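Local coordinates for protein putative O-acetylhomoserine (Thiol)-lyase (Campylobacter jejuni, PDB 4OC9) that probably uses pyridoxal 5'-phosphate to make homocysteine from O-acetylhomoserine and sulfide, as a member of the trans-sulfuration enzyme family, at residues K175-C180 with N226-N231; L219-D224 with I257-V262; P311-V316 with L343-K348; D358-F363 with I415-Q420; Y33-L38 with G51-R56. All coordinates share one frame; numbering follows the deposited sequence. Where two conformers were deposited one is given.

Interaction 1 of 5, residues K175-C180 with N226-N231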
# COMPACT_ATOMS: atom_id res chain seq x y z
N LYS D 175 -38.61 18.55 13.77
CA LYS D 175 -38.09 18.47 12.39
C LYS D 175 -36.57 18.74 12.34
O LYS D 175 -36.07 19.45 11.47
CB LYS D 175 -38.85 19.45 11.50
CG LYS D 175 -40.32 19.16 11.56
CD LYS D 175 -40.77 18.11 10.58
CE LYS D 175 -40.80 18.76 9.20
NZ LYS D 175 -41.19 17.80 8.14
N ILE D 176 -35.86 18.17 13.32
CA ILE D 176 -34.42 18.32 13.42
C ILE D 176 -33.72 17.00 13.06
O ILE D 176 -34.17 15.91 13.42
CB ILE D 176 -33.99 18.72 14.84
CG1 ILE D 176 -34.61 20.06 15.22
CG2 ILE D 176 -32.48 18.83 14.92
CD1 ILE D 176 -34.31 20.50 16.64
N VAL D 177 -32.61 17.13 12.34
CA VAL D 177 -31.82 15.97 11.92
C VAL D 177 -31.05 15.41 13.09
O VAL D 177 -30.40 16.18 13.83
CB VAL D 177 -30.78 16.36 10.86
CG1 VAL D 177 -29.83 15.20 10.59
CG2 VAL D 177 -31.45 16.83 9.57
N SER D 178 -31.20 14.11 13.32
CA SER D 178 -30.50 13.44 14.41
C SER D 178 -29.28 12.71 13.86
O SER D 178 -29.36 12.02 12.84
CB SER D 178 -31.39 12.41 15.10
OG SER D 178 -31.76 11.37 14.20
N ILE D 179 -28.16 12.89 14.56
CA ILE D 179 -26.87 12.26 14.20
C ILE D 179 -26.41 11.29 15.28
O ILE D 179 -26.20 11.69 16.44
CB ILE D 179 -25.73 13.29 14.09
CG1 ILE D 179 -26.03 14.33 13.03
CG2 ILE D 179 -24.44 12.56 13.73
CD1 ILE D 179 -25.03 15.47 12.99
N CYS D 180 -26.24 10.02 14.91
CA CYS D 180 -25.78 9.00 15.84
C CYS D 180 -24.41 8.45 15.47
O CYS D 180 -24.24 7.93 14.40
CB CYS D 180 -26.77 7.83 15.89
SG CYS D 180 -26.27 6.46 17.00
N ASN D 226 -34.33 13.02 2.34
CA ASN D 226 -34.75 14.21 1.59
C ASN D 226 -36.07 14.74 2.14
O ASN D 226 -36.26 15.97 2.25
CB ASN D 226 -34.91 13.91 0.10
CG ASN D 226 -33.59 13.70 -0.61
OD1 ASN D 226 -32.52 14.08 -0.13
ND2 ASN D 226 -33.67 13.18 -1.81
N ASP D 227 -36.97 13.82 2.48
CA ASP D 227 -38.29 14.18 3.05
C ASP D 227 -38.14 15.18 4.19
O ASP D 227 -38.91 16.11 4.32
CB ASP D 227 -39.03 12.93 3.57
CG ASP D 227 -39.33 11.92 2.48
OD1 ASP D 227 -39.05 12.21 1.31
OD2 ASP D 227 -39.84 10.82 2.79
N LEU D 228 -37.13 14.98 5.03
CA LEU D 228 -36.87 15.87 6.18
C LEU D 228 -36.11 17.15 5.84
O LEU D 228 -36.27 18.17 6.53
CB LEU D 228 -36.07 15.09 7.24
CG LEU D 228 -35.65 15.81 8.52
CD1 LEU D 228 -36.85 16.39 9.28
CD2 LEU D 228 -34.88 14.87 9.44
N LEU D 229 -35.26 17.10 4.82
CA LEU D 229 -34.47 18.28 4.43
C LEU D 229 -35.16 19.19 3.44
O LEU D 229 -35.07 20.42 3.54
CB LEU D 229 -33.09 17.87 3.89
CG LEU D 229 -32.14 17.21 4.89
CD1 LEU D 229 -30.88 16.72 4.21
CD2 LEU D 229 -31.79 18.18 6.02
N LYS D 230 -35.82 18.59 2.46
CA LYS D 230 -36.53 19.38 1.46
C LYS D 230 -37.75 20.08 2.06
O LYS D 230 -38.49 19.50 2.84
CB LYS D 230 -36.96 18.51 0.26
CG LYS D 230 -35.82 18.08 -0.65
CD LYS D 230 -36.37 17.22 -1.77
CE LYS D 230 -35.29 16.85 -2.76
NZ LYS D 230 -35.73 15.91 -3.82
N ASN D 231 -37.94 21.34 1.67
CA ASN D 231 -39.07 22.15 2.14
C ASN D 231 -39.15 22.22 3.65
O ASN D 231 -40.22 22.14 4.23
CB ASN D 231 -40.38 21.61 1.59
CG ASN D 231 -40.40 21.58 0.08
OD1 ASN D 231 -39.77 22.41 -0.59
ND2 ASN D 231 -41.17 20.65 -0.48
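K175 meets L228 through its backbone: methyl CD1 of L228 lies 3.8 Å from the carbonyl O of K175. K175 ends helix 164-174 in a Schellman motif with positive phi. Its carbonyl O is also hydrogen-bonded by the side chain of N232, and its CB lies 4.3 Å from CD1 of L228; the residue is exposed, where a long charged chain can reach solvent. I176 turns its side chain away, onto strand 146-152. V177 is the apolar centre. Its CG2, anti to the carbonyl carbon, touches two leucine methyls, 3.8 Å from CD2 of L229 and 4.0 Å from CD2 of L228. The valine and L229 cross at about a right angle. L228 sends CG anti to its backbone N (chi1 179°), and its two methyls divide between K175 and V177. Branched aliphatic side chains suit this mostly buried seam, which no hydrogen bond crosses and where the short helix 225-229 packs against the start of strand 177-181, with L229 also resting on helix 257-270.

Interaction 2 of 5, residues L219-D224 with I257-V262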
# COMPACT_ATOMS: atom_id res chain seq x y z
N LEU D 219 -19.86 8.93 6.82
CA LEU D 219 -21.14 9.58 7.11
C LEU D 219 -22.14 8.78 6.30
O LEU D 219 -22.00 8.66 5.08
CB LEU D 219 -21.27 11.04 6.69
CG LEU D 219 -20.31 12.09 7.24
CD1 LEU D 219 -18.99 11.94 6.48
CD2 LEU D 219 -20.86 13.49 7.01
N ILE D 220 -23.15 8.27 6.96
CA ILE D 220 -24.17 7.48 6.31
C ILE D 220 -25.55 8.09 6.51
O ILE D 220 -25.91 8.50 7.63
CB ILE D 220 -24.17 6.08 6.91
CG1 ILE D 220 -22.76 5.49 6.83
CG2 ILE D 220 -25.17 5.20 6.18
CD1 ILE D 220 -22.63 4.14 7.48
N GLU D 221 -26.34 8.16 5.44
CA GLU D 221 -27.67 8.75 5.58
C GLU D 221 -28.76 7.70 5.37
O GLU D 221 -28.61 6.74 4.59
CB GLU D 221 -27.91 9.91 4.61
CG GLU D 221 -28.19 9.56 3.15
CD GLU D 221 -28.41 10.82 2.29
OE1 GLU D 221 -29.57 11.08 1.91
OE2 GLU D 221 -27.46 11.62 2.10
N ARG D 222 -29.86 7.87 6.09
CA ARG D 222 -30.97 6.92 5.98
C ARG D 222 -31.72 7.09 4.70
O ARG D 222 -31.55 8.07 3.96
CB ARG D 222 -32.01 7.15 7.07
CG ARG D 222 -32.76 8.50 7.02
CD ARG D 222 -33.92 8.53 8.03
NE ARG D 222 -34.63 9.82 8.16
CZ ARG D 222 -35.70 10.19 7.46
NH1 ARG D 222 -36.22 9.42 6.50
NH2 ARG D 222 -36.25 11.36 7.70
N LYS D 223 -32.59 6.14 4.46
CA LYS D 223 -33.43 6.21 3.27
C LYS D 223 -34.46 7.30 3.50
O LYS D 223 -34.93 7.47 4.60
CB LYS D 223 -34.14 4.88 3.06
CG LYS D 223 -33.19 3.76 2.75
CD LYS D 223 -33.87 2.43 2.58
CE LYS D 223 -32.83 1.41 2.21
NZ LYS D 223 -33.43 0.08 1.93
N ASP D 224 -34.79 8.03 2.44
CA ASP D 224 -35.79 9.09 2.47
C ASP D 224 -35.44 10.29 3.32
O ASP D 224 -36.33 11.07 3.67
CB ASP D 224 -37.13 8.51 2.88
CG ASP D 224 -37.61 7.40 1.92
OD1 ASP D 224 -37.47 7.56 0.69
OD2 ASP D 224 -38.18 6.39 2.40
N ILE D 257 -29.55 14.26 -1.18
CA ILE D 257 -28.96 15.60 -1.12
C ILE D 257 -28.00 15.87 0.03
O ILE D 257 -27.11 16.69 -0.09
CB ILE D 257 -30.02 16.72 -1.22
CG1 ILE D 257 -30.88 16.81 0.03
CG2 ILE D 257 -30.87 16.50 -2.48
CD1 ILE D 257 -31.90 17.93 -0.04
N PHE D 258 -28.17 15.16 1.15
CA PHE D 258 -27.27 15.35 2.30
C PHE D 258 -25.86 14.90 1.87
O PHE D 258 -24.88 15.63 2.04
CB PHE D 258 -27.75 14.56 3.51
CG PHE D 258 -26.82 14.65 4.70
CD1 PHE D 258 -25.72 13.77 4.81
CD2 PHE D 258 -27.06 15.53 5.72
CE1 PHE D 258 -24.88 13.81 5.91
CE2 PHE D 258 -26.21 15.58 6.83
CZ PHE D 258 -25.12 14.72 6.92
N SER D 259 -25.80 13.70 1.29
CA SER D 259 -24.53 13.13 0.83
C SER D 259 -23.96 13.97 -0.34
O SER D 259 -22.75 14.19 -0.42
CB SER D 259 -24.70 11.67 0.43
OG SER D 259 -25.07 10.89 1.56
N ILE D 260 -24.84 14.42 -1.23
CA ILE D 260 -24.40 15.23 -2.36
C ILE D 260 -23.70 16.47 -1.88
O ILE D 260 -22.65 16.83 -2.40
CB ILE D 260 -25.56 15.62 -3.30
CG1 ILE D 260 -26.10 14.40 -4.05
CG2 ILE D 260 -25.12 16.65 -4.32
CD1 ILE D 260 -25.10 13.64 -4.92
N ARG D 261 -24.26 17.13 -0.87
CA ARG D 261 -23.63 18.34 -0.41
C ARG D 261 -22.27 18.01 0.21
O ARG D 261 -21.31 18.73 0.02
CB ARG D 261 -24.55 19.19 0.51
CG ARG D 261 -23.97 20.60 0.64
CD ARG D 261 -24.91 21.73 1.12
NE ARG D 261 -24.98 21.92 2.54
CZ ARG D 261 -24.44 22.93 3.22
NH1 ARG D 261 -23.82 23.98 2.67
NH2 ARG D 261 -24.62 22.93 4.52
N VAL D 262 -22.18 16.91 0.94
CA VAL D 262 -20.91 16.52 1.55
C VAL D 262 -19.83 16.42 0.46
O VAL D 262 -18.68 16.80 0.66
CB VAL D 262 -21.00 15.15 2.27
CG1 VAL D 262 -19.63 14.72 2.75
CG2 VAL D 262 -21.98 15.20 3.43
O HOH W 1 -23.52 10.87 4.05
O HOH W 2 -30.60 13.37 1.71
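The carboxylate of E221 meets the first turn of helix 257-270 through one oxygen, OE2, which accepts two hydrogen bonds from S259. The hydroxyl OG of S259 donates at 2.6 Å, arriving on the anti side of OE2 and 29° out of the carboxylate plane. The backbone N of S259 donates at 2.8 Å, nearly in line with the C-O bond, although its N-H points at OE2 with a bend. E221 reaches the helix because its chain is extended beyond CG, with CD anti to CA (chi2 180°).

Water carries the rest of the polar contact. One molecule donates to OE1 of E221 and accepts from the backbone N of F258 at 3.1 Å. Another donates to OG of S259 and, weakly, to the carbonyl O of L219.

The apolar part lies two residues earlier in the strand, at L219. Its CD2 touches CG2 of V262 tip to tip at 4.1 Å and CE1 of F258 at 4.2 Å, while OE2 of E221 sits at the edge of the F258 ring. Leucine, phenylalanine and valine suit this part, where L219 and V262 also share Y90 of helix 84-93.

Strand 217-221 and the helix run nearly antiparallel, 153° apart. The buried carboxylate accepts hydrogen bonds from N-H groups of the helix's first turn, from S259 directly and from F258 through water, and the partial positive charge of that end would probably help stabilise its negative charge.

Interaction 3 of 5, residues P311-V316 with L343-K348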
# COMPACT_ATOMS: atom_id res chain seq x y z
N PRO D 311 -11.90 -8.30 44.53
CA PRO D 311 -11.93 -7.39 45.68
C PRO D 311 -11.18 -6.08 45.54
O PRO D 311 -11.55 -5.10 46.16
CB PRO D 311 -11.35 -8.22 46.83
CG PRO D 311 -10.81 -9.45 46.23
CD PRO D 311 -11.42 -9.64 44.89
N ASP D 312 -10.13 -6.04 44.73
CA ASP D 312 -9.37 -4.79 44.53
C ASP D 312 -9.99 -3.84 43.47
O ASP D 312 -9.42 -2.78 43.19
CB ASP D 312 -7.90 -5.11 44.17
CG ASP D 312 -7.15 -5.79 45.31
OD1 ASP D 312 -7.46 -5.51 46.49
OD2 ASP D 312 -6.24 -6.60 45.03
N ILE D 313 -11.17 -4.18 42.93
CA ILE D 313 -11.84 -3.36 41.92
C ILE D 313 -13.10 -2.77 42.52
O ILE D 313 -13.93 -3.47 43.05
CB ILE D 313 -12.17 -4.18 40.67
CG1 ILE D 313 -10.91 -4.83 40.11
CG2 ILE D 313 -12.83 -3.31 39.60
CD1 ILE D 313 -9.79 -3.86 39.76
N LYS D 314 -13.26 -1.45 42.39
CA LYS D 314 -14.42 -0.77 43.00
C LYS D 314 -15.65 -0.50 42.16
O LYS D 314 -16.61 0.07 42.67
CB LYS D 314 -13.97 0.55 43.63
CG LYS D 314 -12.85 0.38 44.65
CD LYS D 314 -13.20 -0.61 45.76
CE LYS D 314 -12.06 -0.81 46.78
NZ LYS D 314 -11.74 0.42 47.56
N GLY D 315 -15.67 -0.90 40.90
CA GLY D 315 -16.85 -0.65 40.09
C GLY D 315 -16.51 -0.97 38.65
O GLY D 315 -15.41 -0.70 38.20
N VAL D 316 -17.47 -1.55 37.93
CA VAL D 316 -17.28 -1.92 36.57
C VAL D 316 -18.41 -1.42 35.71
O VAL D 316 -19.56 -1.64 36.01
CB VAL D 316 -17.22 -3.46 36.39
CG1 VAL D 316 -17.04 -3.83 34.91
CG2 VAL D 316 -16.08 -4.06 37.20
N LEU D 343 -14.89 -1.20 27.76
CA LEU D 343 -15.43 -1.22 29.12
C LEU D 343 -14.55 -0.34 29.99
O LEU D 343 -13.44 0.03 29.57
CB LEU D 343 -15.49 -2.61 29.68
CG LEU D 343 -14.23 -3.38 30.08
CD1 LEU D 343 -13.58 -2.76 31.30
CD2 LEU D 343 -14.62 -4.79 30.47
N SER D 344 -15.04 0.05 31.17
CA SER D 344 -14.21 0.83 32.06
C SER D 344 -14.43 0.31 33.45
O SER D 344 -15.36 -0.43 33.72
CB SER D 344 -14.48 2.33 32.00
OG SER D 344 -15.74 2.61 32.51
N PHE D 345 -13.49 0.60 34.34
CA PHE D 345 -13.63 0.17 35.72
C PHE D 345 -12.90 1.14 36.64
O PHE D 345 -12.03 1.89 36.20
CB PHE D 345 -13.13 -1.28 35.96
CG PHE D 345 -11.65 -1.48 35.78
CD1 PHE D 345 -10.80 -1.31 36.85
CD2 PHE D 345 -11.13 -1.84 34.56
CE1 PHE D 345 -9.44 -1.50 36.69
CE2 PHE D 345 -9.78 -2.02 34.40
CZ PHE D 345 -8.93 -1.86 35.46
N GLU D 346 -13.24 1.06 37.92
CA GLU D 346 -12.65 1.88 38.95
C GLU D 346 -11.62 1.11 39.75
O GLU D 346 -11.90 0.02 40.25
CB GLU D 346 -13.74 2.39 39.93
CG GLU D 346 -14.81 3.23 39.26
CD GLU D 346 -14.25 4.50 38.67
OE1 GLU D 346 -13.47 5.17 39.38
OE2 GLU D 346 -14.62 4.84 37.52
N ALA D 347 -10.41 1.66 39.84
CA ALA D 347 -9.34 1.05 40.62
C ALA D 347 -9.56 1.57 42.05
O ALA D 347 -10.48 2.34 42.28
CB ALA D 347 -8.00 1.49 40.11
N LYS D 348 -8.73 1.15 43.00
CA LYS D 348 -8.86 1.59 44.40
C LYS D 348 -8.73 3.10 44.48
O LYS D 348 -9.52 3.76 45.13
CB LYS D 348 -7.84 0.90 45.32
CG LYS D 348 -8.06 -0.62 45.42
CD LYS D 348 -7.07 -1.38 46.32
CE LYS D 348 -5.64 -1.29 45.83
NZ LYS D 348 -4.70 -2.13 46.64
O HOH W 3 -4.25 -5.04 44.84
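The backbone N of E346 donates to the carbonyl O of G315 at 2.8 Å. A second backbone bond, from N of K314 to the carbonyl O of E346 at 2.9 Å, completes the link. V316 and F345 follow as an antiparallel non-hydrogen-bonded pair. Strand 315-317, beside strand 342-346, is the outermost of the five-stranded sheet within this chain. G315 adopts a phi of 170°, a backbone shape that glycine readily accepts.

F345 and I313 carry the apolar side. With F345 CG between its backbone N and carbonyl carbon (chi1 67°), the ring lies beside I313, whose CD1 is 3.9 Å from CE1 of the ring; the two side chains cross obliquely. The flat ring also packs on L307 of helix 276-309. E346 instead directs its carboxylate to T401 and T398.

Past the strand, K348 and D312 lie side by side, pointing the same way, with CG of the lysine 3.4 Å from the carbonyl O of D312. OD1 of D312 and NZ of K348, 4.4 Å apart, are too distant for a salt bridge, and a water joins OD2 to NZ only weakly. The opposite charges may therefore attract mildly, while the backbone bonds and the apolar contacts, with K314 packed on E346 and K348, carry most of the join.

Interaction 4 of 5, residues D358-F363 with I415-Q420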
# COMPACT_ATOMS: atom_id res chain seq x y z
N ASP D 358 0.95 0.66 34.24
CA ASP D 358 2.37 0.41 34.12
C ASP D 358 2.79 -1.08 34.22
O ASP D 358 3.93 -1.43 33.88
CB ASP D 358 3.13 1.27 35.16
CG ASP D 358 2.98 2.83 34.92
OD1 ASP D 358 2.46 3.29 33.88
OD2 ASP D 358 3.42 3.61 35.78
N LYS D 359 1.86 -1.95 34.63
CA LYS D 359 2.14 -3.39 34.80
C LYS D 359 1.65 -4.37 33.76
O LYS D 359 2.12 -5.52 33.76
CB LYS D 359 1.23 -4.01 35.85
CG LYS D 359 1.92 -5.13 36.57
CD LYS D 359 2.76 -4.64 37.74
CE LYS D 359 3.43 -5.83 38.48
NZ LYS D 359 4.60 -6.33 37.73
N THR D 360 0.59 -4.01 33.05
CA THR D 360 0.05 -4.92 32.06
C THR D 360 1.05 -5.24 30.99
O THR D 360 1.82 -4.39 30.60
CB THR D 360 -1.23 -4.43 31.38
OG1 THR D 360 -1.00 -3.14 30.83
CG2 THR D 360 -2.39 -4.38 32.35
N GLN D 361 1.04 -6.50 30.54
CA GLN D 361 1.94 -6.99 29.48
C GLN D 361 1.21 -7.27 28.13
O GLN D 361 1.84 -7.22 27.08
CB GLN D 361 2.70 -8.25 29.92
CG GLN D 361 3.51 -8.04 31.19
CD GLN D 361 4.58 -6.97 31.05
OE1 GLN D 361 5.26 -6.87 30.02
NE2 GLN D 361 4.79 -6.18 32.11
N LEU D 362 -0.08 -7.60 28.16
CA LEU D 362 -0.88 -7.86 26.95
C LEU D 362 -1.71 -6.63 26.62
O LEU D 362 -1.87 -6.30 25.46
CB LEU D 362 -1.76 -9.09 27.07
CG LEU D 362 -1.02 -10.41 27.18
CD1 LEU D 362 -2.04 -11.53 27.30
CD2 LEU D 362 -0.11 -10.62 25.97
N PHE D 363 -2.30 -6.02 27.64
CA PHE D 363 -3.04 -4.81 27.42
C PHE D 363 -1.94 -3.79 27.18
O PHE D 363 -1.06 -3.58 28.01
CB PHE D 363 -3.92 -4.45 28.58
CG PHE D 363 -5.15 -5.29 28.69
CD1 PHE D 363 -5.13 -6.54 29.29
CD2 PHE D 363 -6.36 -4.80 28.24
CE1 PHE D 363 -6.29 -7.28 29.42
CE2 PHE D 363 -7.50 -5.57 28.34
CZ PHE D 363 -7.45 -6.82 28.92
N ILE D 415 -7.24 -12.19 31.27
CA ILE D 415 -7.64 -12.14 32.68
C ILE D 415 -6.40 -12.26 33.54
O ILE D 415 -6.22 -11.50 34.46
CB ILE D 415 -8.65 -13.23 32.98
CG1 ILE D 415 -10.00 -12.84 32.37
CG2 ILE D 415 -8.83 -13.37 34.48
CD1 ILE D 415 -11.07 -13.90 32.46
N ALA D 416 -5.52 -13.20 33.19
CA ALA D 416 -4.29 -13.38 33.94
C ALA D 416 -3.41 -12.12 33.92
O ALA D 416 -2.77 -11.78 34.92
CB ALA D 416 -3.50 -14.56 33.40
N ASP D 417 -3.34 -11.44 32.78
CA ASP D 417 -2.51 -10.24 32.67
C ASP D 417 -3.12 -9.15 33.58
O ASP D 417 -2.40 -8.45 34.29
CB ASP D 417 -2.45 -9.77 31.21
CG ASP D 417 -1.55 -8.57 31.01
OD1 ASP D 417 -0.44 -8.52 31.60
OD2 ASP D 417 -1.93 -7.65 30.24
N LEU D 418 -4.44 -8.99 33.54
CA LEU D 418 -5.10 -7.97 34.39
C LEU D 418 -5.00 -8.34 35.84
O LEU D 418 -4.82 -7.49 36.70
CB LEU D 418 -6.55 -7.84 34.08
CG LEU D 418 -6.94 -7.17 32.81
CD1 LEU D 418 -8.42 -7.30 32.61
CD2 LEU D 418 -6.53 -5.71 32.87
N LYS D 419 -5.07 -9.63 36.11
CA LYS D 419 -4.99 -10.07 37.47
C LYS D 419 -3.66 -9.66 38.10
O LYS D 419 -3.64 -9.09 39.19
CB LYS D 419 -5.13 -11.59 37.56
CG LYS D 419 -5.23 -12.13 38.98
CD LYS D 419 -5.36 -13.65 38.98
CE LYS D 419 -5.81 -14.20 40.33
NZ LYS D 419 -4.91 -13.93 41.47
N GLN D 420 -2.57 -9.99 37.44
CA GLN D 420 -1.25 -9.66 38.01
C GLN D 420 -1.06 -8.16 38.13
O GLN D 420 -0.44 -7.70 39.09
CB GLN D 420 -0.10 -10.42 37.29
CG GLN D 420 0.15 -10.07 35.82
CD GLN D 420 0.86 -8.73 35.62
OE1 GLN D 420 1.72 -8.34 36.41
NE2 GLN D 420 0.56 -8.07 34.51
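D417 uses both carboxylate oxygens to collect three successive backbone N-H groups of the turn after helix 350-359. OD1 accepts from N of Q361 at 2.7 Å through its syn lone pair. OD2 takes N of L362 at 2.8 Å, from above the carboxylate plane, and N of F363 at 3.1 Å, nearly in line with its C-O bond. CG of D417 stands anti to the backbone N (chi1 -177°), and an aspartate is short enough to hold its charge close to the turn.

Q420, one helical turn on, supplies the donor for a carbonyl. Its NE2 gives K359 O a straight bond of 3.1 Å (177°) and also bonds OD1 of D417. K359 O has a second donor, NE2 of Q361, approaching from the opposite face of its plane. Within the turn, T360 OG1 donates to F363 O.

Beside the polar group, CD2 of L418 lies over one face of the F363 ring, 4.1 Å from its centre, a CH-pi contact suited to leucine; OD2 of D417 sits at the ring's edge.

With two donors on each oxygen, the buried carboxylate is well compensated and probably stays ionised, tying helix 411-422 to the turn that leads into strand 364-365.

Interaction 5 of 5, residues Y33-L38 with G51-R56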
# COMPACT_ATOMS: atom_id res chain seq x y z
N TYR D 33 -9.10 10.86 -13.58
CA TYR D 33 -9.73 9.96 -14.52
C TYR D 33 -9.79 10.51 -15.94
O TYR D 33 -9.94 11.71 -16.16
CB TYR D 33 -11.13 9.66 -13.97
CG TYR D 33 -11.03 9.20 -12.54
CD1 TYR D 33 -11.01 10.12 -11.50
CD2 TYR D 33 -10.86 7.84 -12.23
CE1 TYR D 33 -10.87 9.69 -10.17
CE2 TYR D 33 -10.73 7.42 -10.92
CZ TYR D 33 -10.73 8.34 -9.90
OH TYR D 33 -10.54 7.92 -8.60
N ASN D 34 -9.69 9.62 -16.92
CA ASN D 34 -9.72 10.01 -18.31
C ASN D 34 -11.15 10.11 -18.82
O ASN D 34 -11.81 9.09 -19.00
CB ASN D 34 -8.96 8.95 -19.12
CG ASN D 34 -8.82 9.30 -20.61
OD1 ASN D 34 -8.63 8.41 -21.41
ND2 ASN D 34 -8.90 10.58 -20.98
N PHE D 35 -11.64 11.33 -19.01
CA PHE D 35 -12.98 11.52 -19.51
C PHE D 35 -12.95 11.06 -20.95
O PHE D 35 -11.96 11.29 -21.65
CB PHE D 35 -13.42 12.97 -19.45
CG PHE D 35 -13.31 13.56 -18.08
CD1 PHE D 35 -14.18 13.15 -17.07
CD2 PHE D 35 -12.37 14.52 -17.82
CE1 PHE D 35 -14.07 13.67 -15.81
CE2 PHE D 35 -12.28 15.06 -16.54
CZ PHE D 35 -13.13 14.64 -15.55
N GLU D 36 -14.03 10.41 -21.40
CA GLU D 36 -14.12 9.88 -22.78
C GLU D 36 -14.28 10.99 -23.83
O GLU D 36 -13.94 10.78 -24.99
CB GLU D 36 -15.26 8.88 -22.93
CG GLU D 36 -15.20 7.73 -21.94
CD GLU D 36 -16.36 6.78 -22.08
OE1 GLU D 36 -16.70 6.42 -23.21
OE2 GLU D 36 -16.90 6.35 -21.04
N ASN D 37 -14.78 12.15 -23.43
CA ASN D 37 -14.96 13.28 -24.33
C ASN D 37 -15.28 14.51 -23.52
O ASN D 37 -15.58 14.41 -22.34
CB ASN D 37 -16.05 12.98 -25.34
CG ASN D 37 -17.38 12.74 -24.70
OD1 ASN D 37 -17.79 13.48 -23.80
ND2 ASN D 37 -18.11 11.76 -25.21
N LEU D 38 -15.19 15.67 -24.14
CA LEU D 38 -15.46 16.93 -23.41
C LEU D 38 -16.87 17.07 -22.82
O LEU D 38 -17.04 17.60 -21.73
CB LEU D 38 -15.09 18.16 -24.23
CG LEU D 38 -14.98 19.44 -23.36
CD1 LEU D 38 -13.64 19.21 -22.72
CD2 LEU D 38 -14.93 20.80 -24.06
N GLY D 51 -20.45 10.45 -11.90
CA GLY D 51 -19.27 9.69 -12.31
C GLY D 51 -17.97 10.22 -11.75
O GLY D 51 -17.93 11.23 -11.04
N ASN D 52 -16.90 9.53 -12.12
CA ASN D 52 -15.56 9.89 -11.66
C ASN D 52 -15.06 11.18 -12.22
O ASN D 52 -15.19 11.46 -13.42
CB ASN D 52 -14.56 8.81 -12.05
CG ASN D 52 -14.89 7.48 -11.44
OD1 ASN D 52 -15.63 7.40 -10.47
ND2 ASN D 52 -14.30 6.42 -11.99
N ILE D 53 -14.47 11.97 -11.33
CA ILE D 53 -13.91 13.27 -11.69
C ILE D 53 -12.49 13.48 -11.15
O ILE D 53 -11.54 13.63 -11.92
CB ILE D 53 -14.77 14.42 -11.12
CG1 ILE D 53 -16.15 14.41 -11.73
CG2 ILE D 53 -14.09 15.75 -11.41
CD1 ILE D 53 -17.10 15.47 -11.16
N TYR D 54 -12.37 13.44 -9.83
CA TYR D 54 -11.12 13.64 -9.14
C TYR D 54 -11.26 13.03 -7.76
O TYR D 54 -12.27 13.26 -7.08
CB TYR D 54 -10.85 15.13 -9.05
CG TYR D 54 -9.51 15.49 -8.46
CD1 TYR D 54 -8.32 15.29 -9.19
CD2 TYR D 54 -9.42 16.14 -7.24
CE1 TYR D 54 -7.09 15.65 -8.69
CE2 TYR D 54 -8.19 16.50 -6.72
CZ TYR D 54 -7.03 16.26 -7.46
OH TYR D 54 -5.80 16.63 -6.94
N SER D 55 -10.23 12.29 -7.35
CA SER D 55 -10.23 11.57 -6.06
C SER D 55 -10.47 12.35 -4.79
O SER D 55 -10.83 11.76 -3.78
CB SER D 55 -9.04 10.61 -5.93
OG SER D 55 -9.16 9.62 -6.91
N ARG D 56 -10.27 13.65 -4.82
CA ARG D 56 -10.58 14.42 -3.60
C ARG D 56 -12.08 14.37 -3.32
O ARG D 56 -12.50 14.46 -2.18
CB ARG D 56 -10.08 15.86 -3.68
CG ARG D 56 -10.72 16.84 -2.70
CD ARG D 56 -9.99 18.15 -2.54
NE ARG D 56 -9.32 18.65 -3.74
CZ ARG D 56 -9.81 19.43 -4.70
NH1 ARG D 56 -11.08 19.78 -4.72
NH2 ARG D 56 -9.00 19.80 -5.68
O HOH W 4 -10.18 13.58 -14.37
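Y33-L38 and G51-R56 are both irregular chains, nearest at the CA atoms of Y33 and I53, 6.0 Å apart. Between them a water donates to the carbonyl O of Y33 at 2.6 Å. The same water donates to the carbonyl O of I53. G51 has a phi of 162°, where a side chain would press on the preceding carbonyl. CB of N52 stands over one face of the Y33 ring, 3.8 Å from its centre, in a CH-pi contact, and I53 O lies at the ring edge. The tyrosine OH donates to OG of S55 at 2.8 Å; that serine also bonds N30 O. These loops flank helix 38-45, which N37 caps at its N terminus, and they reach across subunits as in other trans-sulfuration enzymes: Y54 OH bonds the pyridoxal-phosphate lysine of a third subunit, and ND2 of N52 bonds Q20 of a fourth. F35, an apolar ring whose end reaches the second loop, brings CE1 to 3.4 Å from N52 O.

In the fold
From the N terminus, interaction 5 comes first, closing a short loop around helix 38-45 in a region that meets other subunits. Interactions 1 and 2 follow and cross, their segments alternating along the chain: 175-180, 219-224, 226-231, 257-262. They touch, with N226 OD1 probably hydrogen-bonded to I257 N, and both bind helices to the seven-stranded sheet. Interactions 3 and 4 then close in series on the opposite side of the chain's centre from interactions 1 and 2, their centres 14 Å apart. Interaction 3 closes the 26 residues between 316 and 343 at the edge of the five-stranded sheet; interaction 4 closes the 51 between 363 and 415, joining helix 411-422 to the turn after helix 350-359.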